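Local coordinates for 450aa long hypothetical fmu protein (Pyrococcus horikoshii, PDB 2YXL) that probably methylates carbon 5 of cytidines in RNA, using S-adenosyl-L-methionine as the methyl donor, like other members of the RsmB/NOP family, at residues I10-I15 against N109-K113; I15-E20 against K113-I118; M55-I60 against D95-H100; K62-L66 against E152-L156; V70-I74 against K136-Y140. All coordinates share one frame. Residues are numbered along the deposited sequence.

Contact 1. Residues I10-I15 against N109-K113; sequences IPPKGI and NLRWK
I10-I15 is the start of an N-terminal helix docked on a later helix of the same all-helical domain. I10 is extended (phi/psi -111/124). P11 (-68/162) is the N-cap and P12 the first helical residue, where proline is common because its missing N-H costs no helix bond. P12-I15 are helical, with I15 N bonded to P11 O at 3.0 Å. N109-K113 is helical, with a wider pi-type turn at L110-K113. The closest CA pairs are P12-N109 (5.9 Å) and I15-L110 (6.8 Å).

I15 and N109 are the most covered residues of their segments. I15 (m, m) points at the partner. Its CD1 is 4.1 Å from L110 CD2, and its CG1 is 3.9 Å from N109 CB. P12 CB meets K113 CE at 3.8 Å.

The amide end of N109 lies beside the backbone of I10-P12, where the chain enters the helix.

I10 also touches L53 and I56 of helix 47-75. L110 packs on I96 of helix 84-99 and on L134 and F138 of helix 124-138.

Contact 2. Residues I15-E20 against K113-I118; sequences IRAIIE and KASDFI
Two helices of the N-terminal helical domain pack here by ridges into grooves. Both segments are regular alpha-helix. Their axes come within 9.8 Å and cross at -51°, with the N-to-C directions 51° apart. This angle fits the class in which ridges of residues four apart mesh on both helices. The closest CA pair is R16 with A114, at 6.3 Å.

A114 is the small bump. Its CB enters the hollow between I15 and I19, 3.7 Å from I15 CG2 and 3.7 Å from I19 CD1. I19 (m, t) points at the partner, and its CG2 meets I118 CG2 at 4.0 Å.

F117 (chi1 t) is the large bump. Its ring fills the hollow lined by R16, I19 and E20. R16 CB lies over the ring face, 3.9 Å from the centroid and 6° off the normal, a CH-pi contact. At the ring edge are I19 CG2, 4.2 Å from F117 CE1, and E20 OE2, 3.4 Å from F117 CZ. The other carboxylate oxygen, E20 OE1, forms a salt bridge with R121. V92 of helix 84-99 also touches I19.

No direct hydrogen bond joins the segments. One water bridges them: it accepts from R16 NH1 at 3.2 Å and donates to K113 O at 2.7 Å.

Contact 3. Residues M55-I60 against D95-H100; sequences MIFYDI and DIALFH
I56 lies over one face of the H100 ring, with its CG1 4.2 Å from the ring centroid and 17° off the normal, a CH-pi contact. This is a perpendicular helix crossing within the N-terminal helical domain. M55-I60 is regular helix. D95-F99 is the last turn of another helix, and H100 (-112/6) leaves helical geometry. The axes cross at 91° with a closest approach of 11.0 Å. The nearest CA atoms are those of I60 and D95, 6.3 Å apart.

M55 SD approaches the same ring obliquely, 3.5 Å from H100 CE1. I56 CD1 packs on I96 CG1 at 4.3 Å. I60 CG1 lies 3.5 Å from D95 OD1.

The buried acids D59 and D95 lie next to these contacts. Both are chi1 t, and each points toward the other segment. D59 OD2 is 2.7 Å from D95 OD2, so a carboxyl probably holds a proton. D59 OD1 has a salt bridge with K63, one turn further along its own helix. H100 (chi1 m) points at the partner helix; H100 NE2 also makes a weak hydrogen bond to D95 OD1 of its own segment at 2.9 Å.

Contact 4. Residues K62-L66 against E152-L156; sequences KKQGL and EWKYL
K62-L66 is a kinked part of a long helix. K63 departs from ideal helix (-106/13), and the N atoms of G65 and L66 lack their bond to the turn before. L66 N has only a weak bond to K63 O, at 2.8 Å. E152-Y155 is the end of another helix, and L156 leaves it in the left-handed region (55/52). The closest CA pairs are K63 with L156 (5.9 Å) and L66 with W153 (7.6 Å). The contact joins two helices of the N-terminal helical part at its border with the methyltransferase domain.

L66 (m, t) is the centre. Its CD2 lies over the five-membered ring of W153, 3.8 Å from the centroid and 12° off the normal, a CH-pi contact. L66 CB is 3.7 Å from W153 CZ2. L66 CD1 reaches E152 O at 3.7 Å and L156 CD2 at 4.0 Å.

L156 (m, t) points back at the kinked helix, where it meets the aliphatic parts of two lysines. Their amines are held elsewhere: K62 NZ hydrogen-bonds N181 O, and K63 NZ forms a salt bridge with D59. R353 and W354 of the methyltransferase domain hydrogen-bond to L156 O and K62 O, respectively. On the lysines, L156 CD1 is 3.8 Å from K62 CG and 4.0 Å from K63 CE.

Contact 5. Residues V70-I74 against K136-Y140; sequences VIKEI and KIFEY
K136-Y140 is the end of a helix and the turn after it, lying against the regular helix V70-I74. K136, I137 and F138 are helical. E139 N and Y140 N keep only weak bonds, each 3.4 Å, to K136 O and I137 O. Y140 then turns extended (-67/127). The closest CA pair is I74 with K136, at 6.9 Å.

K136 comes first. Its CB meets I74 CG2 at 3.8 Å, but its amine end leads away from the contact. At I137 (m, t), CG1 is 3.9 Å from I74 CD1. The CA-to-CB bond of F138 points away; its side chain touches I107 and L110 of helix 104-121.

Y140 (chi1 t) closes the contact and lays its ring across the other helix. V70 CG1 sits over the ring face, 3.8 Å from the centroid and 19° off the normal, a CH-pi contact. I74 CD1 touches Y140 CB at 3.9 Å. At the outer end, Y140 OH donates a hydrogen bond to E73 OE1 at 3.0 Å.

V70 also touches V94 of helix 84-99. The arrangement is a helix-end contact of an all-helical bundle, consistent with the NusB-like N-terminal domain of RsmB relatives.

All five contacts lie in the N-terminal helices, away from the sinefungin pocket. Contacts 1 and 2 both join helix 12-24 to helix 104-121 and share I15 and K113. Contact 1 is more open, at the helix start; contact 2 is buried. Contacts 3, 4 and 5 all use helix 47-75, each with a different partner. Contact 3 is buried and the most polar inside, with its paired acids. Contact 4 is buried, mainly apolar, and borders the methyltransferase domain. Contact 5 is partly exposed and has the one clear direct hydrogen bond between segments. F99 links contacts 3 and 4, touching K63 and W153.

Contact 1. Residues I10-I15 against N109-K113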
# COMPACT_ATOMS: atom_id res chain seq x y z
N ILE A 10 18.21 -8.50 20.28
CA ILE A 10 18.51 -7.87 19.00
C ILE A 10 19.98 -7.42 18.98
O ILE A 10 20.40 -6.67 19.86
CB ILE A 10 17.56 -6.66 18.70
CG1 ILE A 10 16.10 -7.06 18.88
CG2 ILE A 10 17.79 -6.11 17.28
CD1 ILE A 10 15.12 -5.90 18.88
N PRO A 11 20.75 -7.89 17.98
CA PRO A 11 22.15 -7.48 17.79
C PRO A 11 22.28 -6.01 17.37
O PRO A 11 21.30 -5.42 16.90
CB PRO A 11 22.64 -8.41 16.68
CG PRO A 11 21.41 -8.77 15.92
CD PRO A 11 20.33 -8.86 16.96
N PRO A 12 23.49 -5.41 17.53
CA PRO A 12 23.71 -3.99 17.21
C PRO A 12 23.28 -3.59 15.79
O PRO A 12 22.66 -2.54 15.62
CB PRO A 12 25.22 -3.83 17.38
CG PRO A 12 25.60 -4.88 18.35
CD PRO A 12 24.72 -6.05 18.04
N LYS A 13 23.61 -4.42 14.80
CA LYS A 13 23.22 -4.16 13.42
C LYS A 13 21.70 -4.20 13.23
O LYS A 13 21.16 -3.52 12.36
CB LYS A 13 23.92 -5.12 12.44
CG LYS A 13 23.46 -6.58 12.51
CD LYS A 13 24.09 -7.41 11.40
CE LYS A 13 23.67 -8.86 11.48
NZ LYS A 13 24.49 -9.73 10.59
N GLY A 14 21.04 -5.00 14.07
CA GLY A 14 19.58 -5.10 14.06
C GLY A 14 18.92 -3.85 14.62
O GLY A 14 17.89 -3.41 14.11
N ILE A 15 19.53 -3.29 15.66
CA ILE A 15 19.04 -2.05 16.28
C ILE A 15 19.15 -0.88 15.31
O ILE A 15 18.23 -0.09 15.18
CB ILE A 15 19.78 -1.74 17.61
CG1 ILE A 15 19.37 -2.73 18.72
CG2 ILE A 15 19.55 -0.29 18.06
CD1 ILE A 15 17.90 -2.65 19.15
N ASN A 109 21.93 -2.51 23.99
CA ASN A 109 22.19 -2.10 22.61
C ASN A 109 21.39 -0.84 22.23
O ASN A 109 21.87 -0.00 21.46
CB ASN A 109 21.91 -3.24 21.63
CG ASN A 109 22.96 -4.36 21.70
OD1 ASN A 109 22.76 -5.45 21.16
ND2 ASN A 109 24.08 -4.09 22.35
N LEU A 110 20.18 -0.73 22.77
CA LEU A 110 19.38 0.49 22.63
C LEU A 110 20.08 1.68 23.28
O LEU A 110 20.07 2.79 22.74
CB LEU A 110 17.99 0.32 23.24
CG LEU A 110 16.90 -0.33 22.39
CD1 LEU A 110 15.70 -0.65 23.26
CD2 LEU A 110 16.50 0.58 21.23
N ARG A 111 20.68 1.45 24.45
CA ARG A 111 21.34 2.51 25.20
C ARG A 111 22.63 2.99 24.53
O ARG A 111 22.87 4.19 24.44
CB ARG A 111 21.60 2.09 26.65
CG ARG A 111 22.25 3.18 27.49
CD ARG A 111 22.19 2.89 28.99
NE ARG A 111 20.88 3.20 29.58
CZ ARG A 111 20.38 4.43 29.75
NH1 ARG A 111 21.06 5.50 29.38
NH2 ARG A 111 19.18 4.58 30.30
N TRP A 112 23.45 2.05 24.06
CA TRP A 112 24.77 2.39 23.55
C TRP A 112 24.88 2.45 22.03
O TRP A 112 25.46 3.39 21.49
CB TRP A 112 25.83 1.46 24.15
CG TRP A 112 25.89 1.55 25.64
CD1 TRP A 112 25.39 0.66 26.54
CD2 TRP A 112 26.45 2.62 26.41
NE1 TRP A 112 25.61 1.10 27.82
CE2 TRP A 112 26.26 2.30 27.77
CE3 TRP A 112 27.10 3.82 26.08
CZ2 TRP A 112 26.70 3.13 28.81
CZ3 TRP A 112 27.54 4.65 27.11
CH2 TRP A 112 27.33 4.30 28.46
N LYS A 113 24.31 1.46 21.34
CA LYS A 113 24.48 1.38 19.88
C LYS A 113 23.50 2.28 19.12
O LYS A 113 23.85 2.81 18.07
CB LYS A 113 24.40 -0.07 19.39
CG LYS A 113 25.09 -1.11 20.28
CD LYS A 113 26.58 -0.84 20.50
CE LYS A 113 27.45 -1.54 19.46
NZ LYS A 113 28.90 -1.35 19.77

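Contact 2. Residues I15-E20 against K113-I118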
# COMPACT_ATOMS: atom_id res chain seq x y z
N ILE A 15 19.53 -3.29 15.66
CA ILE A 15 19.04 -2.05 16.28
C ILE A 15 19.15 -0.88 15.31
O ILE A 15 18.23 -0.09 15.18
CB ILE A 15 19.78 -1.74 17.61
CG1 ILE A 15 19.37 -2.73 18.72
CG2 ILE A 15 19.55 -0.29 18.06
CD1 ILE A 15 17.90 -2.65 19.15
N ARG A 16 20.28 -0.80 14.61
CA ARG A 16 20.49 0.25 13.61
C ARG A 16 19.57 0.05 12.41
O ARG A 16 19.21 1.02 11.74
CB ARG A 16 21.95 0.29 13.16
CG ARG A 16 22.94 0.67 14.26
CD ARG A 16 24.36 0.82 13.72
NE ARG A 16 24.93 -0.47 13.34
CZ ARG A 16 25.80 -1.16 14.08
NH1 ARG A 16 26.23 -0.69 15.24
NH2 ARG A 16 26.24 -2.33 13.64
N ALA A 17 19.18 -1.20 12.18
CA ALA A 17 18.34 -1.57 11.04
C ALA A 17 16.91 -1.03 11.12
O ALA A 17 16.44 -0.40 10.17
CB ALA A 17 18.35 -3.08 10.83
N ILE A 18 16.21 -1.28 12.23
CA ILE A 18 14.81 -0.82 12.35
C ILE A 18 14.74 0.69 12.48
O ILE A 18 13.80 1.29 11.98
CB ILE A 18 14.00 -1.43 13.53
CG1 ILE A 18 14.86 -2.31 14.44
CG2 ILE A 18 12.72 -2.10 13.03
CD1 ILE A 18 15.46 -1.55 15.58
N ILE A 19 15.71 1.29 13.16
CA ILE A 19 15.77 2.74 13.28
C ILE A 19 15.85 3.36 11.89
O ILE A 19 15.07 4.26 11.57
CB ILE A 19 16.94 3.23 14.18
CG1 ILE A 19 16.72 2.78 15.63
CG2 ILE A 19 17.08 4.76 14.11
CD1 ILE A 19 17.92 2.97 16.54
N GLU A 20 16.78 2.87 11.06
CA GLU A 20 16.91 3.36 9.69
C GLU A 20 15.67 3.06 8.85
O GLU A 20 15.27 3.88 8.02
CB GLU A 20 18.20 2.84 9.03
CG GLU A 20 18.38 3.29 7.58
CD GLU A 20 19.78 3.84 7.26
OE1 GLU A 20 19.89 4.61 6.29
OE2 GLU A 20 20.75 3.50 7.97
N LYS A 113 24.31 1.46 21.34
CA LYS A 113 24.48 1.38 19.88
C LYS A 113 23.50 2.28 19.12
O LYS A 113 23.85 2.81 18.07
CB LYS A 113 24.40 -0.07 19.39
CG LYS A 113 25.09 -1.11 20.28
CD LYS A 113 26.58 -0.84 20.50
CE LYS A 113 27.45 -1.54 19.46
NZ LYS A 113 28.90 -1.35 19.77
N ALA A 114 22.28 2.43 19.65
CA ALA A 114 21.27 3.31 19.04
C ALA A 114 21.63 4.78 19.22
O ALA A 114 21.52 5.57 18.29
CB ALA A 114 19.89 3.03 19.62
N SER A 115 22.06 5.13 20.43
CA SER A 115 22.51 6.48 20.74
C SER A 115 23.65 6.90 19.83
O SER A 115 23.66 8.01 19.30
CB SER A 115 22.98 6.58 22.20
OG SER A 115 21.89 6.43 23.09
N ASP A 116 24.60 5.99 19.64
CA ASP A 116 25.77 6.24 18.81
C ASP A 116 25.40 6.37 17.34
O ASP A 116 25.92 7.24 16.64
CB ASP A 116 26.82 5.14 19.00
CG ASP A 116 28.18 5.53 18.47
OD1 ASP A 116 28.54 6.73 18.55
OD2 ASP A 116 28.91 4.64 18.00
N PHE A 117 24.50 5.51 16.89
CA PHE A 117 24.08 5.48 15.49
C PHE A 117 23.39 6.77 15.05
O PHE A 117 23.73 7.32 14.00
CB PHE A 117 23.18 4.26 15.22
CG PHE A 117 22.65 4.19 13.81
CD1 PHE A 117 21.28 4.23 13.57
CD2 PHE A 117 23.51 4.09 12.72
CE1 PHE A 117 20.77 4.17 12.27
CE2 PHE A 117 23.01 4.02 11.42
CZ PHE A 117 21.64 4.06 11.19
N ILE A 118 22.45 7.26 15.85
CA ILE A 118 21.73 8.49 15.49
C ILE A 118 22.60 9.73 15.63
O ILE A 118 22.41 10.71 14.91
CB ILE A 118 20.35 8.64 16.21
CG1 ILE A 118 20.52 8.84 17.72
CG2 ILE A 118 19.44 7.44 15.89
CD1 ILE A 118 19.20 9.03 18.46
O HOH W 1 25.98 2.19 16.57

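Contact 3. Residues M55-I60 against D95-H100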
# COMPACT_ATOMS: atom_id res chain seq x y z
N MET A 55 8.50 -7.83 11.88
CA MET A 55 7.38 -7.82 12.81
C MET A 55 7.35 -6.51 13.62
O MET A 55 6.29 -5.90 13.76
CB MET A 55 7.45 -9.05 13.73
CG MET A 55 6.34 -9.15 14.78
SD MET A 55 6.67 -8.18 16.26
CE MET A 55 7.97 -9.14 17.05
N ILE A 56 8.50 -6.09 14.13
CA ILE A 56 8.62 -4.84 14.89
C ILE A 56 8.30 -3.63 14.00
O ILE A 56 7.58 -2.72 14.41
CB ILE A 56 10.01 -4.70 15.56
CG1 ILE A 56 10.19 -5.77 16.65
CG2 ILE A 56 10.21 -3.29 16.15
CD1 ILE A 56 11.59 -5.84 17.25
N PHE A 57 8.84 -3.65 12.78
CA PHE A 57 8.59 -2.61 11.78
C PHE A 57 7.09 -2.34 11.61
O PHE A 57 6.65 -1.19 11.75
CB PHE A 57 9.23 -3.01 10.44
CG PHE A 57 9.04 -2.00 9.34
CD1 PHE A 57 8.00 -2.13 8.42
CD2 PHE A 57 9.90 -0.91 9.22
CE1 PHE A 57 7.82 -1.20 7.40
CE2 PHE A 57 9.73 0.03 8.20
CZ PHE A 57 8.69 -0.12 7.28
N TYR A 58 6.32 -3.38 11.32
CA TYR A 58 4.88 -3.24 11.13
C TYR A 58 4.11 -2.94 12.42
O TYR A 58 3.05 -2.32 12.38
CB TYR A 58 4.29 -4.46 10.42
CG TYR A 58 4.65 -4.55 8.96
CD1 TYR A 58 5.38 -5.62 8.46
CD2 TYR A 58 4.27 -3.53 8.07
CE1 TYR A 58 5.72 -5.70 7.11
CE2 TYR A 58 4.60 -3.60 6.72
CZ TYR A 58 5.33 -4.69 6.25
OH TYR A 58 5.66 -4.77 4.92
N ASP A 59 4.64 -3.39 13.56
CA ASP A 59 4.05 -3.06 14.85
C ASP A 59 4.15 -1.56 15.12
O ASP A 59 3.20 -0.96 15.63
CB ASP A 59 4.74 -3.86 15.96
CG ASP A 59 3.92 -3.91 17.24
OD1 ASP A 59 2.75 -4.33 17.19
OD2 ASP A 59 4.45 -3.53 18.30
N ILE A 60 5.29 -0.96 14.77
CA ILE A 60 5.49 0.48 14.92
C ILE A 60 4.58 1.26 13.95
O ILE A 60 3.90 2.21 14.36
CB ILE A 60 6.98 0.89 14.72
CG1 ILE A 60 7.86 0.28 15.81
CG2 ILE A 60 7.13 2.42 14.70
CD1 ILE A 60 9.35 0.29 15.51
N ASP A 95 8.18 1.25 21.37
CA ASP A 95 7.54 0.02 20.90
C ASP A 95 8.17 -1.23 21.51
O ASP A 95 7.46 -2.16 21.91
CB ASP A 95 7.60 -0.06 19.38
CG ASP A 95 6.75 -1.18 18.83
OD1 ASP A 95 7.33 -2.14 18.27
OD2 ASP A 95 5.51 -1.11 18.95
N ILE A 96 9.50 -1.25 21.58
CA ILE A 96 10.22 -2.38 22.14
C ILE A 96 9.96 -2.50 23.65
O ILE A 96 9.72 -3.60 24.15
CB ILE A 96 11.73 -2.33 21.78
CG1 ILE A 96 11.93 -2.80 20.34
CG2 ILE A 96 12.55 -3.20 22.72
CD1 ILE A 96 13.32 -2.57 19.77
N ALA A 97 9.99 -1.37 24.35
CA ALA A 97 9.77 -1.34 25.80
C ALA A 97 8.34 -1.71 26.20
O ALA A 97 8.14 -2.42 27.19
CB ALA A 97 10.15 0.01 26.38
N LEU A 98 7.36 -1.24 25.44
CA LEU A 98 5.95 -1.46 25.79
C LEU A 98 5.42 -2.83 25.37
O LEU A 98 4.57 -3.39 26.06
CB LEU A 98 5.05 -0.37 25.20
CG LEU A 98 5.13 1.07 25.72
CD1 LEU A 98 3.99 1.88 25.11
CD2 LEU A 98 5.08 1.14 27.24
N PHE A 99 5.91 -3.35 24.25
CA PHE A 99 5.26 -4.50 23.62
C PHE A 99 6.09 -5.78 23.47
O PHE A 99 5.53 -6.87 23.46
CB PHE A 99 4.68 -4.10 22.26
CG PHE A 99 3.70 -2.96 22.33
CD1 PHE A 99 2.43 -3.14 22.88
CD2 PHE A 99 4.04 -1.70 21.83
CE1 PHE A 99 1.52 -2.09 22.95
CE2 PHE A 99 3.14 -0.64 21.89
CZ PHE A 99 1.88 -0.83 22.45
N HIS A 100 7.41 -5.65 23.35
CA HIS A 100 8.23 -6.79 22.94
C HIS A 100 9.16 -7.38 23.99
O HIS A 100 9.96 -8.26 23.68
CB HIS A 100 8.98 -6.46 21.65
CG HIS A 100 8.09 -5.99 20.54
ND1 HIS A 100 7.13 -6.80 19.96
CD2 HIS A 100 8.00 -4.79 19.91
CE1 HIS A 100 6.50 -6.12 19.03
NE2 HIS A 100 7.01 -4.90 18.97

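Contact 4. Residues K62-L66 against E152-L156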
# COMPACT_ATOMS: atom_id res chain seq x y z
N LYS A 62 1.79 0.28 12.55
CA LYS A 62 0.41 0.07 12.97
C LYS A 62 -0.00 0.94 14.17
O LYS A 62 -1.12 1.45 14.20
CB LYS A 62 0.21 -1.42 13.28
CG LYS A 62 -1.21 -1.85 13.60
CD LYS A 62 -1.38 -3.37 13.45
CE LYS A 62 -0.47 -4.16 14.40
NZ LYS A 62 -0.57 -5.64 14.16
N LYS A 63 0.91 1.11 15.13
CA LYS A 63 0.60 1.82 16.37
C LYS A 63 1.22 3.22 16.45
O LYS A 63 1.23 3.84 17.52
CB LYS A 63 1.06 0.99 17.57
CG LYS A 63 0.48 -0.41 17.63
CD LYS A 63 1.21 -1.25 18.66
CE LYS A 63 0.58 -2.63 18.77
NZ LYS A 63 1.41 -3.52 19.62
N GLN A 64 1.70 3.71 15.31
CA GLN A 64 2.48 4.94 15.22
C GLN A 64 1.89 6.10 16.03
O GLN A 64 2.58 6.72 16.84
CB GLN A 64 2.66 5.36 13.76
CG GLN A 64 3.83 6.28 13.51
CD GLN A 64 3.77 6.93 12.14
OE1 GLN A 64 4.65 6.71 11.30
NE2 GLN A 64 2.74 7.74 11.90
N GLY A 65 0.60 6.36 15.81
CA GLY A 65 -0.10 7.46 16.46
C GLY A 65 -0.20 7.30 17.97
O GLY A 65 -0.19 8.28 18.71
N LEU A 66 -0.30 6.05 18.42
CA LEU A 66 -0.38 5.76 19.84
C LEU A 66 1.00 5.86 20.49
O LEU A 66 1.14 6.41 21.59
CB LEU A 66 -1.01 4.38 20.06
CG LEU A 66 -2.48 4.24 19.62
CD1 LEU A 66 -2.88 2.77 19.44
CD2 LEU A 66 -3.42 4.94 20.59
N GLU A 152 -9.36 3.75 20.98
CA GLU A 152 -8.24 3.87 20.04
C GLU A 152 -7.21 2.76 20.22
O GLU A 152 -6.59 2.33 19.25
CB GLU A 152 -7.57 5.24 20.16
CG GLU A 152 -8.37 6.40 19.58
CD GLU A 152 -7.57 7.69 19.51
OE1 GLU A 152 -7.83 8.49 18.58
OE2 GLU A 152 -6.69 7.92 20.37
N TRP A 153 -7.04 2.30 21.46
CA TRP A 153 -6.11 1.21 21.76
C TRP A 153 -6.61 -0.18 21.36
O TRP A 153 -5.80 -1.08 21.10
CB TRP A 153 -5.71 1.23 23.24
CG TRP A 153 -4.56 2.14 23.54
CD1 TRP A 153 -4.61 3.36 24.15
CD2 TRP A 153 -3.17 1.91 23.23
NE1 TRP A 153 -3.35 3.91 24.24
CE2 TRP A 153 -2.45 3.04 23.68
CE3 TRP A 153 -2.48 0.86 22.61
CZ2 TRP A 153 -1.06 3.14 23.55
CZ3 TRP A 153 -1.10 0.97 22.47
CH2 TRP A 153 -0.41 2.11 22.94
N LYS A 154 -7.92 -0.37 21.30
CA LYS A 154 -8.48 -1.66 20.88
C LYS A 154 -8.40 -1.88 19.37
O LYS A 154 -8.09 -2.98 18.91
CB LYS A 154 -9.92 -1.85 21.37
CG LYS A 154 -10.01 -2.50 22.75
CD LYS A 154 -11.35 -3.22 22.93
CE LYS A 154 -11.37 -4.01 24.23
NZ LYS A 154 -12.63 -4.79 24.40
N TYR A 155 -8.68 -0.83 18.60
CA TYR A 155 -8.65 -0.93 17.14
C TYR A 155 -7.31 -0.53 16.54
O TYR A 155 -7.06 -0.78 15.36
CB TYR A 155 -9.77 -0.09 16.51
CG TYR A 155 -11.18 -0.56 16.80
CD1 TYR A 155 -12.26 0.31 16.67
CD2 TYR A 155 -11.45 -1.87 17.22
CE1 TYR A 155 -13.56 -0.10 16.94
CE2 TYR A 155 -12.74 -2.29 17.49
CZ TYR A 155 -13.80 -1.40 17.35
OH TYR A 155 -15.09 -1.80 17.61
N LEU A 156 -6.45 0.08 17.36
CA LEU A 156 -5.17 0.64 16.91
C LEU A 156 -5.39 1.63 15.76
O LEU A 156 -4.77 1.52 14.70
CB LEU A 156 -4.16 -0.46 16.53
CG LEU A 156 -3.90 -1.61 17.53
CD1 LEU A 156 -2.96 -2.65 16.93
CD2 LEU A 156 -3.36 -1.11 18.86

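Contact 5. Residues V70-I74 against K136-Y140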
# COMPACT_ATOMS: atom_id res chain seq x y z
N VAL A 70 2.51 8.54 23.51
CA VAL A 70 3.36 8.14 24.63
C VAL A 70 4.64 8.99 24.67
O VAL A 70 5.04 9.48 25.73
CB VAL A 70 3.72 6.63 24.59
CG1 VAL A 70 4.81 6.29 25.61
CG2 VAL A 70 2.48 5.77 24.83
N ILE A 71 5.26 9.17 23.50
CA ILE A 71 6.46 10.01 23.39
C ILE A 71 6.18 11.43 23.90
O ILE A 71 7.00 11.99 24.62
CB ILE A 71 7.04 10.02 21.95
CG1 ILE A 71 7.54 8.62 21.58
CG2 ILE A 71 8.18 11.04 21.83
CD1 ILE A 71 7.90 8.44 20.11
N LYS A 72 5.02 11.98 23.55
CA LYS A 72 4.62 13.31 24.01
C LYS A 72 4.49 13.40 25.53
O LYS A 72 4.88 14.41 26.13
CB LYS A 72 3.32 13.77 23.33
CG LYS A 72 2.89 15.18 23.71
CD LYS A 72 1.59 15.58 23.04
CE LYS A 72 1.14 16.96 23.53
NZ LYS A 72 0.00 17.48 22.72
N GLU A 73 3.96 12.35 26.16
CA GLU A 73 3.83 12.30 27.61
C GLU A 73 5.19 12.31 28.30
O GLU A 73 5.38 13.00 29.30
CB GLU A 73 3.05 11.05 28.05
CG GLU A 73 1.57 11.07 27.69
CD GLU A 73 0.82 9.83 28.18
OE1 GLU A 73 1.12 9.34 29.29
OE2 GLU A 73 -0.08 9.35 27.45
N ILE A 74 6.13 11.55 27.74
CA ILE A 74 7.46 11.41 28.32
C ILE A 74 8.32 12.64 28.04
O ILE A 74 8.90 13.22 28.96
CB ILE A 74 8.17 10.13 27.80
CG1 ILE A 74 7.43 8.87 28.28
CG2 ILE A 74 9.64 10.10 28.23
CD1 ILE A 74 7.78 7.61 27.52
N LYS A 136 13.36 6.82 31.36
CA LYS A 136 11.97 7.29 31.42
C LYS A 136 11.04 6.40 30.59
O LYS A 136 9.93 6.08 31.02
CB LYS A 136 11.87 8.75 30.94
CG LYS A 136 12.36 9.80 31.95
CD LYS A 136 11.21 10.35 32.80
CE LYS A 136 11.13 9.69 34.18
NZ LYS A 136 12.19 10.17 35.11
N ILE A 137 11.52 6.01 29.41
CA ILE A 137 10.78 5.14 28.50
C ILE A 137 10.57 3.75 29.10
O ILE A 137 9.46 3.20 29.05
CB ILE A 137 11.48 5.05 27.11
CG1 ILE A 137 11.36 6.40 26.38
CG2 ILE A 137 10.90 3.92 26.26
CD1 ILE A 137 12.31 6.57 25.21
N PHE A 138 11.62 3.18 29.69
CA PHE A 138 11.53 1.85 30.29
C PHE A 138 10.75 1.81 31.61
O PHE A 138 10.34 0.74 32.06
CB PHE A 138 12.92 1.22 30.43
CG PHE A 138 13.44 0.64 29.15
CD1 PHE A 138 14.33 1.37 28.37
CD2 PHE A 138 13.03 -0.61 28.71
CE1 PHE A 138 14.82 0.85 27.17
CE2 PHE A 138 13.50 -1.14 27.51
CZ PHE A 138 14.40 -0.40 26.74
N GLU A 139 10.53 2.98 32.20
CA GLU A 139 9.78 3.10 33.45
C GLU A 139 8.36 3.65 33.24
O GLU A 139 7.60 3.80 34.20
CB GLU A 139 10.52 4.00 34.44
CG GLU A 139 11.77 3.38 35.04
CD GLU A 139 12.67 4.41 35.70
OE1 GLU A 139 12.62 5.59 35.30
OE2 GLU A 139 13.44 4.04 36.62
N TYR A 140 8.00 3.93 31.99
CA TYR A 140 6.70 4.53 31.67
C TYR A 140 5.54 3.58 31.96
O TYR A 140 5.51 2.45 31.48
CB TYR A 140 6.65 4.99 30.20
CG TYR A 140 5.27 5.38 29.74
CD1 TYR A 140 4.72 6.62 30.07
CD2 TYR A 140 4.51 4.51 28.96
CE1 TYR A 140 3.45 6.98 29.65
CE2 TYR A 140 3.23 4.86 28.53
CZ TYR A 140 2.71 6.10 28.88
OH TYR A 140 1.45 6.44 28.46